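Local coordinates for citrate lyase, subunit 1 (PDB 6HXI), which probably helps to turn citrate, ATP and coenzyme A into acetyl-CoA and oxaloacetate, as part of ATP citrate lyase, at residues Gly281-Tyr286 with Tyr302-Gly307; Val273-Ala278 with Val335-Gly340. All blocks are in the same frame, centred on the assembly; numbering follows the deposited sequence.

Contact 1 of 2, residues Gly281-Tyr286 with Tyr302-Gly307; sequences GASVIY and YGEYSG. With COA (coenzyme A), chain G.
One short hydrogen bond carries this small, buried contact. Tyr302 OH donates to Ser283 OG at 2.7 Å. The serine hydroxyl sits between its backbone N and its carbonyl carbon (chi1 53°). The serine side chain leaves CA toward the strand, and Ser283 CB lies 3.4 Å from Gly303 O and 3.6 Å from Tyr302 CE1. In Tyr302, CG is anti to the backbone N (chi1 169°), which carries the hydroxyl and the CE1 edge of the ring to Ser283. Val284 crosses this ring obliquely, with CG2 3.9 Å from Tyr302 OH. Glu304 adds a light contact, CG to Ser283 OG at 3.8 Å. The Glu304 chain bends at chi2, and Ser306 OG donates to Glu304 OE2 at 2.7 Å from above the carboxylate plane. OE1 is bonded to Ser261. Around this shell, Ser283 OG also bonds to the carbonyls of Gly279 and Gly280, just before the segment. Tyr302 OH is also bonded to Gly274 N of the succinyl-CoA ligase subunit alpha chain, and Phe273 of that chain meets the Tyr302 ring edge-to-face. A phenylalanine in place of Tyr302 would lack the hydroxyl and both its bonds, and would probably hold helix and neighbouring chain less firmly. Just past the strand's end is Gly307 of the coenzyme A pocket, whose CA is 3.4 Å from O5P of coenzyme A. A side chain there would collide with that oxygen. The arrangement is a helix lying nearly antiparallel on a strand of a two-stranded sheet, at the chain interface beside the coenzyme A site.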
ATOM      1  N   GLY C 281     -55.152   8.544 -19.233  1.00 49.71           N
ATOM      2  CA  GLY C 281     -56.447   7.864 -19.248  1.00 49.00           C
ATOM      3  C   GLY C 281     -57.369   8.273 -18.120  1.00 53.00           C
ATOM      4  O   GLY C 281     -58.494   8.711 -18.369  1.00 53.51           O
ATOM      5  N   ALA C 282     -56.892   8.142 -16.867  1.00 49.09           N
ATOM      6  CA  ALA C 282     -57.637   8.463 -15.648  1.00 49.17           C
ATOM      7  C   ALA C 282     -58.025   9.938 -15.495  1.00 52.33           C
ATOM      8  O   ALA C 282     -59.113  10.209 -14.987  1.00 52.85           O
ATOM      9  CB  ALA C 282     -56.855   8.011 -14.434  1.00 49.46           C
ATOM     10  N   SER C 283     -57.151  10.891 -15.924  1.00 46.59           N
ATOM     11  CA  SER C 283     -57.423  12.332 -15.787  1.00 47.18           C
ATOM     12  C   SER C 283     -58.616  12.778 -16.618  1.00 53.03           C
ATOM     13  O   SER C 283     -59.395  13.634 -16.193  1.00 53.31           O
ATOM     14  CB  SER C 283     -56.186  13.156 -16.113  1.00 49.44           C
ATOM     15  OG  SER C 283     -55.663  12.811 -17.384  1.00 57.14           O
ATOM     16  N   VAL C 284     -58.758  12.159 -17.798  1.00 50.23           N
ATOM     17  CA  VAL C 284     -59.841  12.365 -18.757  1.00 50.33           C
ATOM     18  C   VAL C 284     -61.115  11.854 -18.104  1.00 56.14           C
ATOM     19  O   VAL C 284     -62.126  12.557 -18.121  1.00 57.39           O
ATOM     20  CB  VAL C 284     -59.509  11.651 -20.103  1.00 53.31           C
ATOM     21  CG1 VAL C 284     -60.717  11.575 -21.017  1.00 54.56           C
ATOM     22  CG2 VAL C 284     -58.347  12.337 -20.823  1.00 52.22           C
ATOM     23  N   ILE C 285     -61.048  10.663 -17.466  1.00 53.63           N
ATOM     24  CA  ILE C 285     -62.197  10.042 -16.788  1.00 54.67           C
ATOM     25  C   ILE C 285     -62.671  10.889 -15.604  1.00 60.36           C
ATOM     26  O   ILE C 285     -63.883  11.042 -15.434  1.00 62.81           O
ATOM     27  CB  ILE C 285     -61.958   8.550 -16.412  1.00 56.15           C
ATOM     28  CG1 ILE C 285     -61.699   7.718 -17.686  1.00 54.44           C
ATOM     29  CG2 ILE C 285     -63.156   7.973 -15.600  1.00 57.78           C
ATOM     30  CD1 ILE C 285     -61.119   6.357 -17.469  1.00 60.81           C
ATOM     31  N   TYR C 286     -61.731  11.461 -14.816  1.00 55.02           N
ATOM     32  CA  TYR C 286     -62.094  12.340 -13.692  1.00 54.83           C
ATOM     33  C   TYR C 286     -62.775  13.598 -14.197  1.00 56.17           C
ATOM     34  O   TYR C 286     -63.753  14.017 -13.601  1.00 58.02           O
ATOM     35  CB  TYR C 286     -60.884  12.691 -12.826  1.00 55.41           C
ATOM     36  CG  TYR C 286     -60.539  11.657 -11.780  1.00 56.79           C
ATOM     37  CD1 TYR C 286     -59.768  10.547 -12.101  1.00 57.64           C
ATOM     38  CD2 TYR C 286     -60.913  11.828 -10.450  1.00 58.08           C
ATOM     39  CE1 TYR C 286     -59.388   9.624 -11.131  1.00 57.24           C
ATOM     40  CE2 TYR C 286     -60.539  10.909  -9.470  1.00 58.14           C
ATOM     41  CZ  TYR C 286     -59.770   9.810  -9.817  1.00 61.58           C
ATOM     42  OH  TYR C 286     -59.372   8.897  -8.872  1.00 63.27           O
ATOM     43  N   TYR C 302     -57.169  21.149 -16.199  1.00 55.05           N
ATOM     44  CA  TYR C 302     -56.979  19.794 -16.698  1.00 52.74           C
ATOM     45  C   TYR C 302     -55.488  19.564 -16.564  1.00 59.49           C
ATOM     46  O   TYR C 302     -54.691  20.224 -17.229  1.00 59.37           O
ATOM     47  CB  TYR C 302     -57.454  19.535 -18.154  1.00 52.72           C
ATOM     48  CG  TYR C 302     -56.963  18.186 -18.630  1.00 52.30           C
ATOM     49  CD1 TYR C 302     -57.583  17.011 -18.210  1.00 53.25           C
ATOM     50  CD2 TYR C 302     -55.767  18.070 -19.338  1.00 53.01           C
ATOM     51  CE1 TYR C 302     -57.037  15.761 -18.493  1.00 50.79           C
ATOM     52  CE2 TYR C 302     -55.203  16.822 -19.612  1.00 52.88           C
ATOM     53  CZ  TYR C 302     -55.862  15.669 -19.220  1.00 58.30           C
ATOM     54  OH  TYR C 302     -55.334  14.436 -19.529  1.00 59.81           O
ATOM     55  N   GLY C 303     -55.134  18.654 -15.680  1.00 58.55           N
ATOM     56  CA  GLY C 303     -53.753  18.291 -15.398  1.00 58.10           C
ATOM     57  C   GLY C 303     -53.546  16.790 -15.442  1.00 60.54           C
ATOM     58  O   GLY C 303     -54.511  16.007 -15.374  1.00 59.32           O
ATOM     59  N   GLU C 304     -52.272  16.389 -15.512  1.00 54.30           N
ATOM     60  CA  GLU C 304     -51.847  15.001 -15.645  1.00 51.92           C
ATOM     61  C   GLU C 304     -50.351  14.886 -15.324  1.00 52.05           C
ATOM     62  O   GLU C 304     -49.551  15.711 -15.761  1.00 50.44           O
ATOM     63  CB  GLU C 304     -52.093  14.590 -17.116  1.00 53.06           C
ATOM     64  CG  GLU C 304     -51.922  13.133 -17.444  1.00 61.02           C
ATOM     65  CD  GLU C 304     -50.563  12.776 -18.008  1.00 75.51           C
ATOM     66  OE1 GLU C 304     -50.287  13.090 -19.189  1.00 69.59           O
ATOM     67  OE2 GLU C 304     -49.767  12.176 -17.257  1.00 63.96           O
ATOM     68  N   TYR C 305     -49.995  13.863 -14.563  1.00 47.73           N
ATOM     69  CA  TYR C 305     -48.624  13.457 -14.246  1.00 45.90           C
ATOM     70  C   TYR C 305     -48.601  11.928 -14.319  1.00 49.65           C
ATOM     71  O   TYR C 305     -49.538  11.276 -13.866  1.00 49.06           O
ATOM     72  CB  TYR C 305     -48.120  13.998 -12.891  1.00 46.74           C
ATOM     73  CG  TYR C 305     -48.668  13.280 -11.680  1.00 48.50           C
ATOM     74  CD1 TYR C 305     -49.894  13.641 -11.127  1.00 50.67           C
ATOM     75  CD2 TYR C 305     -47.957  12.249 -11.076  1.00 48.96           C
ATOM     76  CE1 TYR C 305     -50.402  12.982 -10.011  1.00 50.65           C
ATOM     77  CE2 TYR C 305     -48.464  11.568  -9.972  1.00 50.18           C
ATOM     78  CZ  TYR C 305     -49.683  11.945  -9.436  1.00 55.14           C
ATOM     79  OH  TYR C 305     -50.182  11.270  -8.357  1.00 50.37           O
ATOM     80  N   SER C 306     -47.590  11.361 -14.959  1.00 45.89           N
ATOM     81  CA  SER C 306     -47.438   9.914 -15.110  1.00 45.24           C
ATOM     82  C   SER C 306     -46.005   9.623 -15.514  1.00 47.24           C
ATOM     83  O   SER C 306     -45.175  10.516 -15.472  1.00 47.52           O
ATOM     84  CB  SER C 306     -48.408   9.383 -16.163  1.00 48.04           C
ATOM     85  OG  SER C 306     -48.161  10.049 -17.388  1.00 54.59           O
ATOM     86  N   GLY C 307     -45.724   8.390 -15.887  1.00 44.74           N
ATOM     87  CA  GLY C 307     -44.385   7.988 -16.318  1.00 44.72           C
ATOM     88  C   GLY C 307     -43.343   8.040 -15.224  1.00 47.51           C
ATOM     89  O   GLY C 307     -42.179   8.351 -15.483  1.00 48.17           O
TER
HETATM   90  N1A COA G 701     -23.534  11.037 -20.073  1.00 37.02           N
HETATM   91  C2A COA G 701     -24.241  11.235 -21.191  1.00 38.66           C
HETATM   92  N3A COA G 701     -25.492  10.844 -21.472  1.00 36.94           N
HETATM   93  C4A COA G 701     -26.009  10.119 -20.467  1.00 37.60           C
HETATM   94  C5A COA G 701     -25.399   9.826 -19.260  1.00 36.70           C
HETATM   95  C6A COA G 701     -24.106  10.350 -19.056  1.00 37.31           C
HETATM   96  N6A COA G 701     -23.437  10.232 -17.911  1.00 40.79           N
HETATM   97  N7A COA G 701     -26.189   8.973 -18.506  1.00 41.12           N
HETATM   98  C8A COA G 701     -27.246   8.782 -19.254  1.00 40.25           C
HETATM   99  N9A COA G 701     -27.205   9.440 -20.457  1.00 41.42           N
HETATM  100  C1B COA G 701     -28.199   9.405 -21.529  1.00 39.94           C
HETATM  101  C2B COA G 701     -28.547   8.020 -22.060  1.00 40.71           C
HETATM  102  O2B COA G 701     -27.580   7.573 -23.013  1.00 43.32           O
HETATM  103  C3B COA G 701     -29.909   8.304 -22.703  1.00 39.95           C
HETATM  104  O3B COA G 701     -29.775   8.927 -23.999  1.00 37.56           O
HETATM  105  P3B COA G 701     -30.870   8.814 -25.153  1.00 35.80           P
HETATM  106  O7A COA G 701     -32.171   9.242 -24.562  1.00 36.78           O
HETATM  107  O8A COA G 701     -30.391   9.695 -26.250  1.00 39.03           O
HETATM  108  O9A COA G 701     -30.834   7.349 -25.623  1.00 35.17           O
HETATM  109  C4B COA G 701     -30.510   9.410 -21.826  1.00 37.80           C
HETATM  110  O4B COA G 701     -29.416   9.947 -21.054  1.00 38.21           O
HETATM  111  C5B COA G 701     -31.628   8.975 -20.913  1.00 39.15           C
HETATM  112  O5B COA G 701     -31.232   7.736 -20.294  1.00 42.87           O
HETATM  113  P1A COA G 701     -32.286   6.499 -20.109  1.00 45.87           P
HETATM  114  O1A COA G 701     -31.844   5.469 -19.136  1.00 46.78           O
HETATM  115  O2A COA G 701     -32.725   5.918 -21.444  1.00 39.95           O
HETATM  116  O3A COA G 701     -33.462   7.396 -19.510  1.00 51.94           O
HETATM  117  P2A COA G 701     -34.866   7.255 -18.774  1.00 48.04           P
HETATM  118  O4A COA G 701     -34.661   7.218 -17.313  1.00 49.20           O
HETATM  119  O5A COA G 701     -35.645   8.487 -19.175  1.00 50.70           O
HETATM  120  O6A COA G 701     -35.564   5.896 -19.315  1.00 41.51           O
HETATM  121  CBP COA G 701     -37.808   5.372 -20.117  1.00 36.87           C
HETATM  122  CCP COA G 701     -36.407   5.875 -20.482  1.00 39.55           C
HETATM  123  CDP COA G 701     -38.652   5.339 -21.398  1.00 29.73           C
HETATM  124  CEP COA G 701     -37.754   3.957 -19.506  1.00 36.86           C
HETATM  125  CAP COA G 701     -38.433   6.351 -19.084  1.00 40.28           C
HETATM  126  OAP COA G 701     -38.253   7.699 -19.480  1.00 42.80           O
HETATM  127  C9P COA G 701     -39.895   6.122 -18.724  1.00 45.34           C
HETATM  128  O9P COA G 701     -40.197   5.255 -17.900  1.00 49.14           O
HETATM  129  N8P COA G 701     -40.797   6.910 -19.331  1.00 43.34           N
HETATM  130  C7P COA G 701     -42.234   6.744 -19.161  1.00 39.76           C
HETATM  131  C6P COA G 701     -42.904   6.338 -20.446  1.00 43.61           C
HETATM  132  C5P COA G 701     -44.406   6.262 -20.310  1.00 46.46           C
HETATM  133  O5P COA G 701     -45.004   6.977 -19.507  1.00 49.05           O
HETATM  134  N4P COA G 701     -45.024   5.371 -21.083  1.00 47.54           N
HETATM  135  C3P COA G 701     -46.453   5.100 -20.995  1.00 51.38           C
HETATM  136  C2P COA G 701     -46.801   4.151 -19.865  1.00 54.05           C
HETATM  137  S1P COA G 701     -48.568   3.792 -20.063  1.00 58.56           S

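Contact 2 of 2, residues Val273-Ala278 with Val335-Gly340; sequences VWTMVA and VLLIGG
Backbone hydrogen bonds form a parallel ladder between the two segments. Trp274 N donates to Val335 O at 2.8 Å, nearly along the C=O axis. Leu337 N then donates to Trp274 O at 2.9 Å, and Met276 N to Leu337 O at 2.8 Å, almost straight at its hydrogen (175°). In these two bonds the donor stands above the carbonyl plane. Beyond the strands the pairing continues through Ala278 N to Gly339 O at 3.2 Å, while the bond from Gly339 N to Met276 O is weak. CA-H...O contacts fill in between, such as Ile338 CA to Met276 O. Apolar packing lies on both faces. On the face of Val273, Thr275 and Leu337, Leu337 CD1 reaches Val273 CG1 at 3.8 Å and Thr275 CG2 at 4.1 Å. On the other face, Leu336 CD1 lies against Trp274 CB. Where strand 273-275 has ended, Met276 runs alongside Ile338, pointing the same way, and a bend at chi3 (50°) sets Met276 CE 4.0 Å from Ile338 CD1. At the backbone angles of Gly340 (phi 148°) a CB would press on Gly339 O and also crowd Ala278 CB. Strand 273-275 is outermost of four parallel strands within the chain, with 334-338 next. Helix 280-292 packs on Thr275 and Val277, helix 412-417 on Val273, Val335 and Leu337, and helix 311-325 on Trp274 and Met276 of the other face, giving an alpha/beta sandwich.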
ATOM      1  N   VAL C 273     -62.933  23.670  -8.349  1.00 61.30           N
ATOM      2  CA  VAL C 273     -62.527  22.256  -8.455  1.00 60.68           C
ATOM      3  C   VAL C 273     -61.134  22.116  -9.101  1.00 64.70           C
ATOM      4  O   VAL C 273     -60.951  22.378 -10.300  1.00 64.49           O
ATOM      5  CB  VAL C 273     -63.557  21.298  -9.115  1.00 64.50           C
ATOM      6  CG1 VAL C 273     -63.125  19.831  -8.958  1.00 62.04           C
ATOM      7  CG2 VAL C 273     -64.955  21.514  -8.567  1.00 66.75           C
ATOM      8  N   TRP C 274     -60.162  21.699  -8.304  1.00 60.16           N
ATOM      9  CA  TRP C 274     -58.825  21.492  -8.840  1.00 58.60           C
ATOM     10  C   TRP C 274     -58.492  20.009  -8.834  1.00 63.22           C
ATOM     11  O   TRP C 274     -58.997  19.237  -7.997  1.00 63.67           O
ATOM     12  CB  TRP C 274     -57.775  22.328  -8.105  1.00 57.04           C
ATOM     13  CG  TRP C 274     -57.912  23.800  -8.340  1.00 59.29           C
ATOM     14  CD1 TRP C 274     -58.828  24.641  -7.776  1.00 64.41           C
ATOM     15  CD2 TRP C 274     -57.098  24.610  -9.197  1.00 58.62           C
ATOM     16  NE1 TRP C 274     -58.632  25.925  -8.227  1.00 65.19           N
ATOM     17  CE2 TRP C 274     -57.571  25.937  -9.094  1.00 64.82           C
ATOM     18  CE3 TRP C 274     -56.025  24.340 -10.062  1.00 57.98           C
ATOM     19  CZ2 TRP C 274     -57.012  26.986  -9.825  1.00 64.10           C
ATOM     20  CZ3 TRP C 274     -55.451  25.389 -10.762  1.00 59.49           C
ATOM     21  CH2 TRP C 274     -55.947  26.689 -10.644  1.00 62.12           C
ATOM     22  N   THR C 275     -57.689  19.601  -9.807  1.00 57.56           N
ATOM     23  CA  THR C 275     -57.338  18.204  -9.932  1.00 56.87           C
ATOM     24  C   THR C 275     -55.844  17.969 -10.098  1.00 62.28           C
ATOM     25  O   THR C 275     -55.144  18.725 -10.789  1.00 62.96           O
ATOM     26  CB  THR C 275     -58.109  17.551 -11.097  1.00 65.35           C
ATOM     27  OG1 THR C 275     -57.839  18.251 -12.320  1.00 63.30           O
ATOM     28  CG2 THR C 275     -59.612  17.434 -10.834  1.00 61.98           C
ATOM     29  N   MET C 276     -55.368  16.886  -9.490  1.00 57.54           N
ATOM     30  CA  MET C 276     -54.001  16.425  -9.639  1.00 56.26           C
ATOM     31  C   MET C 276     -54.092  14.923  -9.802  1.00 56.51           C
ATOM     32  O   MET C 276     -53.907  14.155  -8.854  1.00 56.31           O
ATOM     33  CB  MET C 276     -53.093  16.868  -8.496  1.00 59.80           C
ATOM     34  CG  MET C 276     -51.650  16.515  -8.757  1.00 64.29           C
ATOM     35  SD  MET C 276     -50.490  17.398  -7.710  1.00 72.36           S
ATOM     36  CE  MET C 276     -51.216  17.099  -6.078  1.00 70.62           C
ATOM     37  N   VAL C 277     -54.462  14.524 -11.017  1.00 50.74           N
ATOM     38  CA  VAL C 277     -54.703  13.131 -11.386  1.00 49.27           C
ATOM     39  C   VAL C 277     -53.503  12.526 -12.112  1.00 50.15           C
ATOM     40  O   VAL C 277     -52.905  13.160 -12.981  1.00 49.06           O
ATOM     41  CB  VAL C 277     -56.036  12.956 -12.174  1.00 51.99           C
ATOM     42  CG1 VAL C 277     -56.303  11.492 -12.495  1.00 50.87           C
ATOM     43  CG2 VAL C 277     -57.210  13.555 -11.401  1.00 53.13           C
ATOM     44  N   ALA C 278     -53.151  11.307 -11.718  1.00 45.83           N
ATOM     45  CA  ALA C 278     -52.088  10.554 -12.325  1.00 44.77           C
ATOM     46  C   ALA C 278     -52.604   9.795 -13.554  1.00 50.89           C
ATOM     47  O   ALA C 278     -53.611   9.082 -13.479  1.00 51.86           O
ATOM     48  CB  ALA C 278     -51.513   9.594 -11.316  1.00 45.24           C
ATOM     49  N   VAL C 335     -61.992  22.594  -3.666  1.00 63.44           N
ATOM     50  CA  VAL C 335     -61.696  21.163  -3.541  1.00 62.06           C
ATOM     51  C   VAL C 335     -60.467  20.743  -4.380  1.00 64.53           C
ATOM     52  O   VAL C 335     -60.357  21.129  -5.548  1.00 63.55           O
ATOM     53  CB  VAL C 335     -62.957  20.313  -3.849  1.00 66.74           C
ATOM     54  CG1 VAL C 335     -62.622  18.840  -3.927  1.00 65.24           C
ATOM     55  CG2 VAL C 335     -64.053  20.546  -2.812  1.00 68.49           C
ATOM     56  N   LEU C 336     -59.531  19.969  -3.759  1.00 61.15           N
ATOM     57  CA  LEU C 336     -58.338  19.393  -4.404  1.00 58.24           C
ATOM     58  C   LEU C 336     -58.495  17.868  -4.524  1.00 58.77           C
ATOM     59  O   LEU C 336     -58.507  17.170  -3.511  1.00 56.43           O
ATOM     60  CB  LEU C 336     -57.011  19.759  -3.694  1.00 57.41           C
ATOM     61  CG  LEU C 336     -55.684  19.178  -4.299  1.00 59.39           C
ATOM     62  CD1 LEU C 336     -55.508  19.508  -5.817  1.00 58.68           C
ATOM     63  CD2 LEU C 336     -54.465  19.639  -3.509  1.00 58.28           C
ATOM     64  N   LEU C 337     -58.609  17.372  -5.776  1.00 53.94           N
ATOM     65  CA  LEU C 337     -58.777  15.949  -6.064  1.00 52.16           C
ATOM     66  C   LEU C 337     -57.481  15.321  -6.546  1.00 53.86           C
ATOM     67  O   LEU C 337     -57.080  15.512  -7.694  1.00 52.91           O
ATOM     68  CB  LEU C 337     -59.928  15.715  -7.064  1.00 52.15           C
ATOM     69  CG  LEU C 337     -61.303  16.287  -6.675  1.00 57.32           C
ATOM     70  CD1 LEU C 337     -62.231  16.298  -7.861  1.00 57.30           C
ATOM     71  CD2 LEU C 337     -61.938  15.494  -5.547  1.00 60.32           C
ATOM     72  N   ILE C 338     -56.815  14.597  -5.641  1.00 50.47           N
ATOM     73  CA  ILE C 338     -55.556  13.882  -5.887  1.00 48.54           C
ATOM     74  C   ILE C 338     -55.909  12.437  -6.184  1.00 51.72           C
ATOM     75  O   ILE C 338     -55.931  11.579  -5.295  1.00 50.76           O
ATOM     76  CB  ILE C 338     -54.529  14.041  -4.724  1.00 51.61           C
ATOM     77  CG1 ILE C 338     -54.476  15.523  -4.209  1.00 53.34           C
ATOM     78  CG2 ILE C 338     -53.140  13.510  -5.183  1.00 48.94           C
ATOM     79  CD1 ILE C 338     -53.531  15.834  -3.075  1.00 62.91           C
ATOM     80  N   GLY C 339     -56.235  12.189  -7.439  1.00 49.15           N
ATOM     81  CA  GLY C 339     -56.670  10.866  -7.860  1.00 48.94           C
ATOM     82  C   GLY C 339     -55.739  10.142  -8.797  1.00 51.41           C
ATOM     83  O   GLY C 339     -54.587  10.539  -8.986  1.00 50.29           O
ATOM     84  N   GLY C 340     -56.266   9.074  -9.372  1.00 48.26           N
ATOM     85  CA  GLY C 340     -55.562   8.244 -10.328  1.00 48.15           C
ATOM     86  C   GLY C 340     -55.984   6.797 -10.244  1.00 53.37           C
ATOM     87  O   GLY C 340     -56.696   6.394  -9.317  1.00 52.81           O
TER

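The two contacts have centres about 9 Å apart, and all four segments belong to the citrate-binding part of the chain. Strand 273-275 leads into helix 280-292. Strand 301-306 and helix 311-325 follow before strand 334-338 returns beside 273-275, so contact 1 lies between the two halves of contact 2. Helix 280-292 lies between the two sheets: Ser283 meets strand 301-306, and Tyr286 OH probably hydrogen-bonds Gly340 N in the loop after strand 334-338. Tyr305 of the two-stranded sheet also meets Ala278 directly, CZ to CB at 3.5 Å. Ala278 lies near a bound citrate and Gly307 beside coenzyme A, so the two contacts probably help to shape this end of the domain.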